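PDB 3K6K: Esterase/lipase, which probably hydrolyses carboxylic ester bonds, as a bacterial homologue of hormone-sensitive lipase with the alpha/beta hydrolase fold. Local coordinates for residues A130-L142 against L162-P176. Residues are numbered along the deposited sequence; the frame is centred on the assembly and turned at random.
Sequences AVDDCVAAYRALL and LTTASMLKAKEDGLP
Tyr-138 OH donates a hydrogen bond to the backbone O of Pro-176, 3.0 Å away. The acceptor lies at the ring edge, while the hydroxyl sits above the carbonyl plane, 53° out of it. With CG anti to the backbone N (chi1 -180°), the ring reaches across to helix 158-172 and the turn after it. Met-167 bends over one ring face in a Met-aromatic contact, with SD 4.2 Å from the Tyr-138 ring centroid and CE making a CH-pi contact. Leu-142 CD1 lies over the opposite face, near the rim. A phenylalanine in place of Tyr-138 would probably leave the Pro-176 carbonyl without its hydroxyl mate.

Leu-142 CD1 also packs tightly on Leu-175 CD2, at 3.5 Å. The other branch of Leu-175, CD1, lies over a face of the Arg-139 guanidinium. Arg-139 NH1 is 4.1 Å from Asp-173 OD2, beyond salt-bridge range. Nearer the helix crossing, Cys-134 CB meets Ser-166 CB at 3.6 Å. Ser-166 OG turns back to Leu-162 O, which also accepts from Ser-166 N. Val-131 CG2 rests on Leu-162 CD2 at 3.7 Å.

The helical segments 130-142 and 162-172 cross at -66°, and a Schellman motif with Gly-174 at positive phi follows the latter. Both pack on the central sheet, Tyr-138 against strand 151-156 and Met-167 against strand 180-184. This is the layered helix-on-sheet packing of the alpha/beta hydrolase fold, in which helix 158-172 follows the probable nucleophile elbow.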
ATOM      1  N   ALA A 130      20.308 -18.234  -8.351  1.00 18.29           N
ATOM      2  CA  ALA A 130      20.094 -16.766  -8.419  1.00 17.94           C
ATOM      3  C   ALA A 130      20.125 -16.098  -7.038  1.00 17.61           C
ATOM      4  O   ALA A 130      20.708 -15.000  -6.876  1.00 17.56           O
ATOM      5  CB  ALA A 130      18.746 -16.455  -9.147  1.00 18.02           C
ATOM      6  N   VAL A 131      19.519 -16.753  -6.049  1.00 17.30           N
ATOM      7  CA  VAL A 131      19.683 -16.278  -4.705  1.00 17.89           C
ATOM      8  C   VAL A 131      21.140 -16.179  -4.262  1.00 19.82           C
ATOM      9  O   VAL A 131      21.559 -15.103  -3.753  1.00 18.16           O
ATOM     10  CB  VAL A 131      18.919 -17.094  -3.713  1.00 18.68           C
ATOM     11  CG1 VAL A 131      19.118 -16.521  -2.363  1.00 18.63           C
ATOM     12  CG2 VAL A 131      17.464 -17.100  -4.050  1.00 14.19           C
ATOM     13  N   ASP A 132      21.948 -17.245  -4.453  1.00 21.05           N
ATOM     14  CA  ASP A 132      23.303 -17.156  -3.865  1.00 22.00           C
ATOM     15  C   ASP A 132      24.108 -16.062  -4.535  1.00 22.73           C
ATOM     16  O   ASP A 132      24.907 -15.392  -3.888  1.00 22.54           O
ATOM     17  CB  ASP A 132      24.082 -18.453  -3.924  1.00 23.17           C
ATOM     18  CG  ASP A 132      23.357 -19.607  -3.287  1.00 24.44           C
ATOM     19  OD1 ASP A 132      23.558 -20.713  -3.824  1.00 25.10           O
ATOM     20  OD2 ASP A 132      22.607 -19.417  -2.280  1.00 27.11           O
ATOM     21  N   ASP A 133      23.842 -15.867  -5.827  1.00 23.07           N
ATOM     22  CA  ASP A 133      24.441 -14.839  -6.626  1.00 22.93           C
ATOM     23  C   ASP A 133      24.102 -13.420  -6.068  1.00 22.49           C
ATOM     24  O   ASP A 133      25.008 -12.535  -5.852  1.00 22.22           O
ATOM     25  CB  ASP A 133      23.865 -15.013  -8.042  1.00 24.59           C
ATOM     26  CG  ASP A 133      24.615 -16.068  -8.906  1.00 27.18           C
ATOM     27  OD1 ASP A 133      25.568 -16.731  -8.409  1.00 30.89           O
ATOM     28  OD2 ASP A 133      24.254 -16.211 -10.122  1.00 26.04           O
ATOM     29  N   CYS A 134      22.797 -13.210  -5.808  1.00 21.70           N
ATOM     30  CA  CYS A 134      22.294 -11.925  -5.225  1.00 19.97           C
ATOM     31  C   CYS A 134      22.975 -11.608  -3.894  1.00 20.15           C
ATOM     32  O   CYS A 134      23.519 -10.503  -3.700  1.00 20.29           O
ATOM     33  CB  CYS A 134      20.764 -11.925  -5.107  1.00 19.02           C
ATOM     34  SG  CYS A 134      19.916 -11.892  -6.718  1.00 16.00           S
ATOM     35  N   VAL A 135      23.031 -12.609  -3.021  1.00 20.23           N
ATOM     36  CA  VAL A 135      23.740 -12.506  -1.718  1.00 20.74           C
ATOM     37  C   VAL A 135      25.203 -12.235  -1.888  1.00 20.58           C
ATOM     38  O   VAL A 135      25.796 -11.347  -1.235  1.00 22.34           O
ATOM     39  CB  VAL A 135      23.618 -13.805  -0.897  1.00 20.76           C
ATOM     40  CG1 VAL A 135      24.209 -13.622   0.468  1.00 19.32           C
ATOM     41  CG2 VAL A 135      22.176 -14.213  -0.796  1.00 22.24           C
ATOM     42  N   ALA A 136      25.819 -12.987  -2.774  1.00 21.92           N
ATOM     43  CA  ALA A 136      27.243 -12.799  -3.008  1.00 22.62           C
ATOM     44  C   ALA A 136      27.475 -11.381  -3.481  1.00 23.10           C
ATOM     45  O   ALA A 136      28.387 -10.723  -2.999  1.00 24.23           O
ATOM     46  CB  ALA A 136      27.751 -13.798  -3.983  1.00 22.82           C
ATOM     47  N   ALA A 137      26.602 -10.874  -4.365  1.00 23.43           N
ATOM     48  CA  ALA A 137      26.783  -9.514  -4.897  1.00 22.53           C
ATOM     49  C   ALA A 137      26.646  -8.454  -3.790  1.00 22.10           C
ATOM     50  O   ALA A 137      27.454  -7.522  -3.675  1.00 22.35           O
ATOM     51  CB  ALA A 137      25.785  -9.269  -6.017  1.00 22.15           C
ATOM     52  N   TYR A 138      25.633  -8.628  -2.959  1.00 22.47           N
ATOM     53  CA  TYR A 138      25.381  -7.743  -1.834  1.00 22.18           C
ATOM     54  C   TYR A 138      26.586  -7.692  -0.899  1.00 22.68           C
ATOM     55  O   TYR A 138      27.091  -6.618  -0.582  1.00 22.76           O
ATOM     56  CB  TYR A 138      24.130  -8.206  -1.079  1.00 20.91           C
ATOM     57  CG  TYR A 138      23.807  -7.333   0.097  1.00 19.59           C
ATOM     58  CD1 TYR A 138      23.617  -7.887   1.360  1.00 18.48           C
ATOM     59  CD2 TYR A 138      23.702  -5.953  -0.047  1.00 16.06           C
ATOM     60  CE1 TYR A 138      23.276  -7.106   2.425  1.00 17.96           C
ATOM     61  CE2 TYR A 138      23.413  -5.138   1.028  1.00 18.60           C
ATOM     62  CZ  TYR A 138      23.204  -5.718   2.265  1.00 18.32           C
ATOM     63  OH  TYR A 138      22.880  -4.930   3.326  1.00 14.12           O
ATOM     64  N   ARG A 139      27.051  -8.860  -0.486  1.00 24.72           N
ATOM     65  CA  ARG A 139      28.246  -8.975   0.369  1.00 27.49           C
ATOM     66  C   ARG A 139      29.374  -8.138  -0.249  1.00 27.76           C
ATOM     67  O   ARG A 139      29.962  -7.239   0.402  1.00 28.65           O
ATOM     68  CB  ARG A 139      28.637 -10.447   0.499  1.00 27.94           C
ATOM     69  CG  ARG A 139      29.643 -10.809   1.598  1.00 32.76           C
ATOM     70  CD  ARG A 139      29.736 -12.372   1.699  1.00 36.92           C
ATOM     71  NE  ARG A 139      29.766 -12.855   3.093  1.00 44.14           N
ATOM     72  CZ  ARG A 139      28.891 -13.709   3.665  1.00 46.86           C
ATOM     73  NH1 ARG A 139      27.842 -14.238   3.006  1.00 46.22           N
ATOM     74  NH2 ARG A 139      29.079 -14.048   4.939  1.00 47.90           N
ATOM     75  N   ALA A 140      29.599  -8.352  -1.539  1.00 27.50           N
ATOM     76  CA  ALA A 140      30.636  -7.620  -2.231  1.00 27.68           C
ATOM     77  C   ALA A 140      30.337  -6.156  -2.300  1.00 28.01           C
ATOM     78  O   ALA A 140      31.246  -5.326  -2.265  1.00 28.63           O
ATOM     79  CB  ALA A 140      30.841  -8.194  -3.618  1.00 28.44           C
ATOM     80  N   LEU A 141      29.063  -5.813  -2.410  1.00 27.72           N
ATOM     81  CA  LEU A 141      28.701  -4.405  -2.505  1.00 27.00           C
ATOM     82  C   LEU A 141      28.842  -3.667  -1.131  1.00 27.57           C
ATOM     83  O   LEU A 141      29.139  -2.463  -1.068  1.00 26.44           O
ATOM     84  CB  LEU A 141      27.286  -4.313  -3.157  1.00 26.25           C
ATOM     85  CG  LEU A 141      26.457  -3.038  -3.307  1.00 24.59           C
ATOM     86  CD1 LEU A 141      27.123  -1.932  -4.155  1.00 22.53           C
ATOM     87  CD2 LEU A 141      25.096  -3.465  -3.894  1.00 15.49           C
ATOM     88  N   LEU A 142      28.619  -4.398  -0.042  1.00 29.19           N
ATOM     89  CA  LEU A 142      28.841  -3.849   1.310  1.00 31.60           C
ATOM     90  C   LEU A 142      30.248  -3.244   1.466  1.00 32.89           C
ATOM     91  O   LEU A 142      30.382  -2.097   1.923  1.00 33.81           O
ATOM     92  CB  LEU A 142      28.565  -4.904   2.379  1.00 31.27           C
ATOM     93  CG  LEU A 142      27.082  -5.178   2.648  1.00 32.14           C
ATOM     94  CD1 LEU A 142      26.867  -6.457   3.413  1.00 30.50           C
ATOM     95  CD2 LEU A 142      26.491  -4.039   3.412  1.00 32.26           C
ATOM     96  N   LEU A 162      13.537 -11.903  -5.618  1.00 19.40           N
ATOM     97  CA  LEU A 162      14.899 -11.989  -5.162  1.00 18.77           C
ATOM     98  C   LEU A 162      15.337 -10.842  -4.292  1.00 19.36           C
ATOM     99  O   LEU A 162      16.198 -11.046  -3.420  1.00 19.11           O
ATOM    100  CB  LEU A 162      15.861 -12.149  -6.349  1.00 18.67           C
ATOM    101  CG  LEU A 162      15.636 -13.363  -7.277  1.00 18.87           C
ATOM    102  CD1 LEU A 162      16.292 -13.099  -8.608  1.00 16.01           C
ATOM    103  CD2 LEU A 162      16.164 -14.721  -6.626  1.00 15.56           C
ATOM    104  N   THR A 163      14.818  -9.626  -4.523  1.00 19.87           N
ATOM    105  CA  THR A 163      15.130  -8.563  -3.597  1.00 18.61           C
ATOM    106  C   THR A 163      14.665  -8.836  -2.159  1.00 19.16           C
ATOM    107  O   THR A 163      15.356  -8.472  -1.230  1.00 18.00           O
ATOM    108  CB  THR A 163      14.794  -7.138  -4.071  1.00 20.47           C
ATOM    109  OG1 THR A 163      14.049  -6.412  -3.047  1.00 19.75           O
ATOM    110  CG2 THR A 163      14.148  -7.100  -5.381  1.00 15.46           C
ATOM    111  N   THR A 164      13.540  -9.521  -1.973  1.00 19.56           N
ATOM    112  CA  THR A 164      13.186 -10.027  -0.649  1.00 18.99           C
ATOM    113  C   THR A 164      14.003 -11.246  -0.219  1.00 19.06           C
ATOM    114  O   THR A 164      14.856 -11.106   0.691  1.00 18.88           O
ATOM    115  CB  THR A 164      11.729 -10.210  -0.496  1.00 18.71           C
ATOM    116  OG1 THR A 164      11.166  -8.917  -0.592  1.00 19.86           O
ATOM    117  CG2 THR A 164      11.374 -10.790   0.890  1.00 19.17           C
ATOM    118  N   ALA A 165      13.776 -12.398  -0.866  1.00 18.42           N
ATOM    119  CA  ALA A 165      14.657 -13.593  -0.720  1.00 17.90           C
ATOM    120  C   ALA A 165      16.163 -13.362  -0.453  1.00 17.32           C
ATOM    121  O   ALA A 165      16.677 -13.769   0.557  1.00 16.48           O
ATOM    122  CB  ALA A 165      14.475 -14.485  -1.916  1.00 18.63           C
ATOM    123  N   SER A 166      16.881 -12.671  -1.332  1.00 18.34           N
ATOM    124  CA  SER A 166      18.307 -12.351  -1.067  1.00 18.27           C
ATOM    125  C   SER A 166      18.606 -11.719   0.315  1.00 19.24           C
ATOM    126  O   SER A 166      19.705 -11.914   0.869  1.00 19.27           O
ATOM    127  CB  SER A 166      18.865 -11.398  -2.135  1.00 18.41           C
ATOM    128  OG  SER A 166      18.325 -10.068  -2.015  1.00 14.00           O
ATOM    129  N   MET A 167      17.656 -10.952   0.860  1.00 19.16           N
ATOM    130  CA  MET A 167      17.905 -10.270   2.126  1.00 19.73           C
ATOM    131  C   MET A 167      17.579 -11.202   3.294  1.00 21.28           C
ATOM    132  O   MET A 167      18.241 -11.123   4.353  1.00 20.51           O
ATOM    133  CB  MET A 167      17.161  -8.918   2.228  1.00 18.73           C
ATOM    134  CG  MET A 167      17.675  -7.935   1.234  1.00 17.65           C
ATOM    135  SD  MET A 167      19.448  -7.578   1.533  1.00 21.41           S
ATOM    136  CE  MET A 167      20.228  -8.478   0.135  1.00 12.22           C
ATOM    137  N   LEU A 168      16.560 -12.061   3.110  1.00 20.86           N
ATOM    138  CA  LEU A 168      16.304 -13.112   4.062  1.00 21.97           C
ATOM    139  C   LEU A 168      17.574 -13.958   4.286  1.00 21.83           C
ATOM    140  O   LEU A 168      18.016 -14.107   5.413  1.00 22.56           O
ATOM    141  CB  LEU A 168      15.095 -13.957   3.628  1.00 21.99           C
ATOM    142  CG  LEU A 168      13.753 -13.222   3.744  1.00 23.38           C
ATOM    143  CD1 LEU A 168      12.601 -13.942   3.071  1.00 25.11           C
ATOM    144  CD2 LEU A 168      13.411 -12.959   5.207  1.00 24.07           C
ATOM    145  N   LYS A 169      18.208 -14.411   3.198  1.00 22.62           N
ATOM    146  CA  LYS A 169      19.476 -15.161   3.227  1.00 21.60           C
ATOM    147  C   LYS A 169      20.601 -14.262   3.778  1.00 20.85           C
ATOM    148  O   LYS A 169      21.444 -14.688   4.609  1.00 17.80           O
ATOM    149  CB  LYS A 169      19.843 -15.626   1.813  1.00 22.07           C
ATOM    150  CG  LYS A 169      20.410 -17.054   1.675  1.00 25.90           C
ATOM    151  CD  LYS A 169      21.815 -17.244   2.188  1.00 32.55           C
ATOM    152  CE  LYS A 169      22.237 -18.734   2.140  1.00 33.94           C
ATOM    153  NZ  LYS A 169      21.238 -19.479   2.980  1.00 38.61           N
ATOM    154  N   ALA A 170      20.639 -13.024   3.289  1.00 21.09           N
ATOM    155  CA  ALA A 170      21.638 -12.101   3.779  1.00 21.35           C
ATOM    156  C   ALA A 170      21.457 -12.009   5.314  1.00 22.38           C
ATOM    157  O   ALA A 170      22.439 -12.005   6.045  1.00 23.34           O
ATOM    158  CB  ALA A 170      21.489 -10.758   3.114  1.00 21.69           C
ATOM    159  N   LYS A 171      20.212 -12.029   5.794  1.00 23.87           N
ATOM    160  CA  LYS A 171      19.913 -11.906   7.231  1.00 25.56           C
ATOM    161  C   LYS A 171      20.341 -13.172   7.983  1.00 26.27           C
ATOM    162  O   LYS A 171      21.058 -13.032   8.979  1.00 26.36           O
ATOM    163  CB  LYS A 171      18.427 -11.613   7.486  1.00 25.70           C
ATOM    164  CG  LYS A 171      18.064 -10.964   8.877  1.00 28.86           C
ATOM    165  CD  LYS A 171      16.526 -10.685   9.031  1.00 27.09           C
ATOM    166  CE  LYS A 171      15.766 -12.000   9.280  1.00 31.60           C
ATOM    167  NZ  LYS A 171      14.327 -12.114   8.737  1.00 34.21           N
ATOM    168  N   GLU A 172      19.877 -14.359   7.522  1.00 26.48           N
ATOM    169  CA  GLU A 172      20.334 -15.674   8.023  1.00 28.03           C
ATOM    170  C   GLU A 172      21.829 -15.642   8.223  1.00 27.25           C
ATOM    171  O   GLU A 172      22.301 -15.934   9.294  1.00 27.35           O
ATOM    172  CB  GLU A 172      19.988 -16.842   7.079  1.00 27.93           C
ATOM    173  CG  GLU A 172      18.662 -17.616   7.430  1.00 34.27           C
ATOM    174  CD  GLU A 172      18.157 -18.586   6.298  1.00 40.62           C
ATOM    175  OE1 GLU A 172      17.022 -18.381   5.740  1.00 41.75           O
ATOM    176  OE2 GLU A 172      18.902 -19.562   5.961  1.00 44.54           O
ATOM    177  N   ASP A 173      22.549 -15.217   7.195  1.00 27.41           N
ATOM    178  CA  ASP A 173      24.005 -15.224   7.185  1.00 27.50           C
ATOM    179  C   ASP A 173      24.664 -14.160   8.030  1.00 27.81           C
ATOM    180  O   ASP A 173      25.868 -14.135   8.108  1.00 28.89           O
ATOM    181  CB  ASP A 173      24.526 -15.136   5.744  1.00 27.44           C
ATOM    182  CG  ASP A 173      24.172 -16.376   4.930  1.00 28.50           C
ATOM    183  OD1 ASP A 173      23.531 -17.267   5.518  1.00 27.88           O
ATOM    184  OD2 ASP A 173      24.538 -16.481   3.740  1.00 27.70           O
ATOM    185  N   GLY A 174      23.921 -13.250   8.635  1.00 27.34           N
ATOM    186  CA  GLY A 174      24.566 -12.304   9.525  1.00 26.86           C
ATOM    187  C   GLY A 174      25.078 -11.042   8.858  1.00 27.27           C
ATOM    188  O   GLY A 174      25.924 -10.331   9.420  1.00 27.27           O
ATOM    189  N   LEU A 175      24.555 -10.732   7.672  1.00 26.86           N
ATOM    190  CA  LEU A 175      24.932  -9.508   6.965  1.00 26.33           C
ATOM    191  C   LEU A 175      24.021  -8.363   7.412  1.00 25.66           C
ATOM    192  O   LEU A 175      22.839  -8.584   7.655  1.00 25.36           O
ATOM    193  CB  LEU A 175      24.832  -9.751   5.453  1.00 26.82           C
ATOM    194  CG  LEU A 175      26.065 -10.391   4.821  1.00 28.39           C
ATOM    195  CD1 LEU A 175      25.849 -10.681   3.326  1.00 29.46           C
ATOM    196  CD2 LEU A 175      27.287  -9.456   5.085  1.00 28.41           C
ATOM    197  N   PRO A 176      24.550  -7.142   7.513  1.00 24.92           N
ATOM    198  CA  PRO A 176      23.619  -6.076   7.908  1.00 25.08           C
ATOM    199  C   PRO A 176      22.515  -5.911   6.853  1.00 24.96           C
ATOM    200  O   PRO A 176      22.602  -6.539   5.790  1.00 25.18           O
ATOM    201  CB  PRO A 176      24.491  -4.817   7.985  1.00 24.76           C
ATOM    202  CG  PRO A 176      25.755  -5.144   7.252  1.00 25.54           C
ATOM    203  CD  PRO A 176      25.901  -6.649   7.206  1.00 24.76           C
TER